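Local coordinates for beta-fructofuranosidase (Bifidobacterium adolescentis, PDB 6NOB), which probably hydrolyses terminal, non-reducing beta-D-fructofuranoside residues, releasing fructose, at residues W155-W160 with E183-E188; V176-Q181 with T239-E244. All coordinates share one frame; numbering follows the deposited sequence.

Both contacts lie in the family 32 catalytic region, whose known fold is a five-bladed beta-propeller. Their centres are about 14 Å apart. Along the chain the order is 155-160, 176-181, 183-188, 239-244, so the segments of contacts 1 and 2 alternate. Segments 176-181 and 183-188 belong to one connection, between strands 172-173 and 190-202. Contact 1 joins its later part to the loop leading into strand 159-165. Contact 2 packs its earlier part on strand 235-243 of the next sheet. The contacts meet at Trp-160, whose backbone N and O probably bond to Leu-178 O and Phe-177 N. Together they place this connection between a mixed sheet and the antiparallel sheet that follows it.

Contact 1: residues W155-W160 with E183-E188; sequences WDNMHW and ELHTDE
Asn-157 meets Leu-184 and His-185 through the two ends of its amide. The closer-packed part is apolar on the leucine side. Asn-157 OD1 lies 3.9 Å from Leu-184 CD2, and CD1 is almost as near, so the oxygen faces both methyls. OD1 is not left without a polar partner there, because it accepts a hydrogen bond from the backbone N of Gly-192 in strand 190-202. With CG anti to the carbonyl carbon (chi1 -71°), Asn-157 places its amide beside Leu-184.

The other end of the amide is looser and wet. Asn-157 ND2 sits at the edge of the His-185 ring, near its plane, but its nearest ring atom, CD2, is 4.3 Å off. Water fills the role of a direct bond. ND2 donates to two waters at 3.0 Å each. One also bonds His-185 NE2 (2.9 Å), and the other donates to Leu-184 O (2.8 Å).

The loop before the strand is braced locally. Asn-157 N donates to Asp-156 OD1 at 2.8 Å, meeting the anti side and 32° out of the carboxylate plane. The same carboxylate forms a salt bridge with Arg-52 through OD2. His-159 ND1 has two weak acceptors for its one proton, Asn-157 O, in the ring plane, and Leu-148 O.

No hydrogen bond passes straight between the segments. The amide is nevertheless fixed in rotation: its oxygen is held by a backbone N-H and its nitrogen by two waters. The chemistry implies a water-bridged join between two loops of adjoining propeller sheets, those leading into strands 159-165 and 190-202, with one Asn as the link.

Contact 2: residues V176-Q181 with T239-E244; sequences VFLEPQ and TTCLCE
The Phe-177 ring meets Cys-243 along its CE1 and CZ side. The sulfur approaches obliquely. Cys-243 SG is 5.1 Å from the centroid of the Phe-177 ring and 70° off the ring normal, a Cys sulfur-aromatic contact. Phe-177 CE1 lies 3.9 Å from Cys-243 SG, and Cys-243 CB touches both CE1 and CZ. Elsewhere the ring meets Phe-145, with the planes at about 55°, and it also packs on Trp-160. Phe-177 extends toward the strand because its CG is anti to the backbone N (chi1 -173°).

The second pair is lighter. Leu-178 reaches Cys-241 with one branch, its CD1 lying 4.2 Å from Cys-241 SG. That sulfur stands between the backbone N and the carbonyl carbon (chi1 60°). Cys-241 SG thus meets Leu-178, while Cys-243 SG meets Phe-177. No hydrogen bond joins the segments; the contact is buried apolar packing of a ring and a leucine on two cysteines.

Phe-177 and Leu-178 lie opposite Trp-160 in a classic beta bulge, which puts both side chains on the side facing strand 235-243. Leu-219 of strand 216-227 and Val-249 of the loop after strand 235-243 close in on Phe-177. The contact therefore sits between adjoining propeller sheets, with strand 159-165 in one and strands 216-227 and 235-243 in the next.

Contact 1: residues W155-W160 with E183-E188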
# COMPACT_ATOMS: atom_id res chain seq x y z
N TRP A 155 -7.51 11.55 -1.45
CA TRP A 155 -6.34 11.83 -0.63
C TRP A 155 -6.51 13.16 0.09
O TRP A 155 -7.10 14.10 -0.44
CB TRP A 155 -5.08 11.83 -1.49
CG TRP A 155 -3.81 11.96 -0.69
CD1 TRP A 155 -3.00 10.95 -0.26
CD2 TRP A 155 -3.21 13.18 -0.23
NE1 TRP A 155 -1.94 11.46 0.45
CE2 TRP A 155 -2.05 12.83 0.48
CE3 TRP A 155 -3.55 14.53 -0.34
CZ2 TRP A 155 -1.22 13.78 1.07
CZ3 TRP A 155 -2.73 15.47 0.24
CH2 TRP A 155 -1.58 15.09 0.94
N ASP A 156 -5.99 13.23 1.32
CA ASP A 156 -6.03 14.45 2.11
C ASP A 156 -4.92 14.36 3.16
O ASP A 156 -4.04 13.50 3.07
CB ASP A 156 -7.41 14.66 2.74
CG ASP A 156 -7.74 16.13 2.95
OD1 ASP A 156 -6.81 16.96 3.01
OD2 ASP A 156 -8.95 16.45 3.06
N ASN A 157 -4.96 15.26 4.15
CA ASN A 157 -3.94 15.29 5.19
C ASN A 157 -3.80 13.92 5.84
O ASN A 157 -4.78 13.31 6.27
CB ASN A 157 -4.30 16.35 6.24
CG ASN A 157 -4.15 17.77 5.71
OD1 ASN A 157 -3.13 18.11 5.10
ND2 ASN A 157 -5.15 18.60 5.95
N MET A 158 -2.56 13.44 5.91
CA MET A 158 -2.29 12.02 6.06
C MET A 158 -2.23 11.60 7.52
O MET A 158 -1.53 12.22 8.33
CB MET A 158 -0.99 11.66 5.35
CG MET A 158 -1.20 11.30 3.89
SD MET A 158 -2.12 9.76 3.71
CE MET A 158 -3.74 10.34 3.22
N HIS A 159 -2.99 10.55 7.85
CA HIS A 159 -2.94 9.84 9.12
C HIS A 159 -2.28 8.48 8.90
O HIS A 159 -2.01 8.07 7.77
CB HIS A 159 -4.34 9.63 9.70
CG HIS A 159 -5.16 10.88 9.83
ND1 HIS A 159 -5.39 11.74 8.78
CD2 HIS A 159 -5.84 11.38 10.89
CE1 HIS A 159 -6.16 12.73 9.19
NE2 HIS A 159 -6.45 12.54 10.46
N TRP A 160 -2.05 7.77 10.00
CA TRP A 160 -1.63 6.37 9.96
C TRP A 160 -2.76 5.52 10.52
O TRP A 160 -3.10 5.63 11.71
CB TRP A 160 -0.35 6.16 10.76
CG TRP A 160 0.91 6.40 10.00
CD1 TRP A 160 1.15 7.39 9.09
CD2 TRP A 160 2.12 5.64 10.08
NE1 TRP A 160 2.43 7.30 8.60
CE2 TRP A 160 3.05 6.22 9.20
CE3 TRP A 160 2.51 4.52 10.82
CZ2 TRP A 160 4.34 5.73 9.03
CZ3 TRP A 160 3.79 4.02 10.65
CH2 TRP A 160 4.69 4.62 9.76
N GLU A 183 -1.14 22.11 13.08
CA GLU A 183 -1.35 23.32 12.29
C GLU A 183 -2.06 23.04 10.98
O GLU A 183 -2.60 23.97 10.37
CB GLU A 183 -0.01 24.01 12.03
CG GLU A 183 0.77 24.37 13.28
CD GLU A 183 1.87 23.38 13.59
OE1 GLU A 183 1.67 22.17 13.35
OE2 GLU A 183 2.95 23.80 14.06
N LEU A 184 -2.08 21.79 10.52
CA LEU A 184 -2.74 21.47 9.26
C LEU A 184 -4.25 21.60 9.36
O LEU A 184 -4.93 21.66 8.33
CB LEU A 184 -2.37 20.05 8.82
CG LEU A 184 -0.96 19.94 8.23
CD1 LEU A 184 -0.55 18.49 8.07
CD2 LEU A 184 -0.87 20.68 6.90
N HIS A 185 -4.80 21.65 10.58
CA HIS A 185 -6.22 21.84 10.79
C HIS A 185 -6.57 23.24 11.28
O HIS A 185 -7.74 23.53 11.51
CB HIS A 185 -6.75 20.80 11.79
CG HIS A 185 -6.84 19.42 11.22
ND1 HIS A 185 -7.07 18.31 12.00
CD2 HIS A 185 -6.71 18.97 9.95
CE1 HIS A 185 -7.09 17.23 11.23
NE2 HIS A 185 -6.88 17.61 9.98
N THR A 186 -5.57 24.12 11.44
CA THR A 186 -5.81 25.51 11.79
C THR A 186 -5.32 26.47 10.72
O THR A 186 -5.53 27.68 10.85
CB THR A 186 -5.14 25.86 13.13
OG1 THR A 186 -3.75 25.54 13.07
CG2 THR A 186 -5.78 25.06 14.25
N ASP A 187 -4.66 25.97 9.68
CA ASP A 187 -4.13 26.80 8.60
C ASP A 187 -4.48 26.09 7.29
O ASP A 187 -3.85 25.08 6.94
CB ASP A 187 -2.63 27.01 8.75
CG ASP A 187 -2.07 27.99 7.74
OD1 ASP A 187 -2.80 28.41 6.82
OD2 ASP A 187 -0.88 28.36 7.88
N GLU A 188 -5.47 26.61 6.57
CA GLU A 188 -5.91 25.98 5.33
C GLU A 188 -4.93 26.18 4.19
O GLU A 188 -5.09 25.54 3.14
CB GLU A 188 -7.29 26.51 4.93
CG GLU A 188 -8.40 26.08 5.87
CD GLU A 188 -9.75 26.66 5.47
OE1 GLU A 188 -9.96 27.87 5.67
OE2 GLU A 188 -10.59 25.89 4.95
O HOH W 1 -7.33 16.93 7.22
O HOH W 2 -4.82 21.52 5.57

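Contact 2: residues V176-Q181 with T239-E244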
# COMPACT_ATOMS: atom_id res chain seq x y z
N VAL A 176 -6.57 4.68 15.28
CA VAL A 176 -5.71 5.51 14.45
C VAL A 176 -4.42 5.81 15.18
O VAL A 176 -4.42 6.19 16.36
CB VAL A 176 -6.45 6.80 14.05
CG1 VAL A 176 -5.48 7.82 13.46
CG2 VAL A 176 -7.55 6.48 13.05
N PHE A 177 -3.29 5.64 14.49
CA PHE A 177 -1.97 5.62 15.11
C PHE A 177 -1.26 6.97 15.08
O PHE A 177 -0.85 7.46 16.13
CB PHE A 177 -1.11 4.55 14.41
CG PHE A 177 0.21 4.32 15.08
CD1 PHE A 177 0.27 3.69 16.31
CD2 PHE A 177 1.38 4.73 14.47
CE1 PHE A 177 1.49 3.48 16.92
CE2 PHE A 177 2.60 4.51 15.07
CZ PHE A 177 2.65 3.89 16.31
N LEU A 178 -1.10 7.57 13.91
CA LEU A 178 -0.50 8.88 13.77
C LEU A 178 -1.45 9.80 13.02
O LEU A 178 -2.33 9.35 12.28
CB LEU A 178 0.85 8.82 13.04
CG LEU A 178 2.03 8.31 13.87
CD1 LEU A 178 3.15 7.82 12.97
CD2 LEU A 178 2.53 9.39 14.82
N GLU A 179 -1.27 11.10 13.22
CA GLU A 179 -2.21 12.11 12.74
C GLU A 179 -1.44 13.28 12.17
O GLU A 179 -0.24 13.43 12.43
CB GLU A 179 -3.13 12.56 13.88
CG GLU A 179 -4.02 11.44 14.40
CD GLU A 179 -5.00 11.89 15.46
OE1 GLU A 179 -5.10 13.11 15.71
OE2 GLU A 179 -5.68 11.02 16.03
N PRO A 180 -2.09 14.13 11.37
CA PRO A 180 -1.39 15.29 10.80
C PRO A 180 -0.90 16.24 11.87
O PRO A 180 -1.42 16.28 12.99
CB PRO A 180 -2.47 15.96 9.92
CG PRO A 180 -3.45 14.89 9.63
CD PRO A 180 -3.47 14.02 10.86
N GLN A 181 0.12 17.01 11.51
CA GLN A 181 0.57 18.09 12.37
C GLN A 181 -0.62 18.97 12.75
O GLN A 181 -1.50 19.22 11.92
CB GLN A 181 1.64 18.94 11.67
CG GLN A 181 2.91 18.20 11.28
CD GLN A 181 2.84 17.64 9.88
OE1 GLN A 181 2.15 16.65 9.63
NE2 GLN A 181 3.54 18.28 8.94
N THR A 239 11.21 11.51 10.76
CA THR A 239 11.07 11.49 12.21
C THR A 239 10.99 10.05 12.70
O THR A 239 10.87 9.11 11.92
CB THR A 239 9.83 12.28 12.66
OG1 THR A 239 8.65 11.56 12.29
CG2 THR A 239 9.79 13.65 12.01
N THR A 240 11.05 9.89 14.02
CA THR A 240 10.95 8.58 14.65
C THR A 240 10.00 8.65 15.83
O THR A 240 9.77 9.71 16.42
CB THR A 240 12.33 8.06 15.12
OG1 THR A 240 12.24 6.65 15.36
CG2 THR A 240 12.77 8.75 16.40
N CYS A 241 9.43 7.49 16.17
CA CYS A 241 8.57 7.35 17.34
C CYS A 241 8.46 5.87 17.67
O CYS A 241 8.82 5.01 16.86
CB CYS A 241 7.19 8.00 17.12
SG CYS A 241 6.21 7.33 15.76
N LEU A 242 7.97 5.59 18.87
CA LEU A 242 7.87 4.22 19.36
C LEU A 242 6.42 3.81 19.52
O LEU A 242 5.57 4.62 19.93
CB LEU A 242 8.58 4.07 20.71
CG LEU A 242 10.10 4.03 20.71
CD1 LEU A 242 10.59 3.93 22.14
CD2 LEU A 242 10.59 2.87 19.88
N CYS A 243 6.14 2.55 19.20
CA CYS A 243 4.96 1.84 19.68
C CYS A 243 5.43 0.83 20.72
O CYS A 243 6.03 -0.19 20.39
CB CYS A 243 4.22 1.14 18.55
SG CYS A 243 2.64 0.50 19.10
N GLU A 244 5.14 1.12 21.99
CA GLU A 244 5.64 0.28 23.08
C GLU A 244 4.68 -0.84 23.46
O GLU A 244 5.13 -1.89 23.93
CB GLU A 244 5.93 1.15 24.31
CG GLU A 244 6.98 2.22 24.05
CD GLU A 244 7.16 3.16 25.22
OE1 GLU A 244 7.38 4.37 24.99
OE2 GLU A 244 7.08 2.69 26.38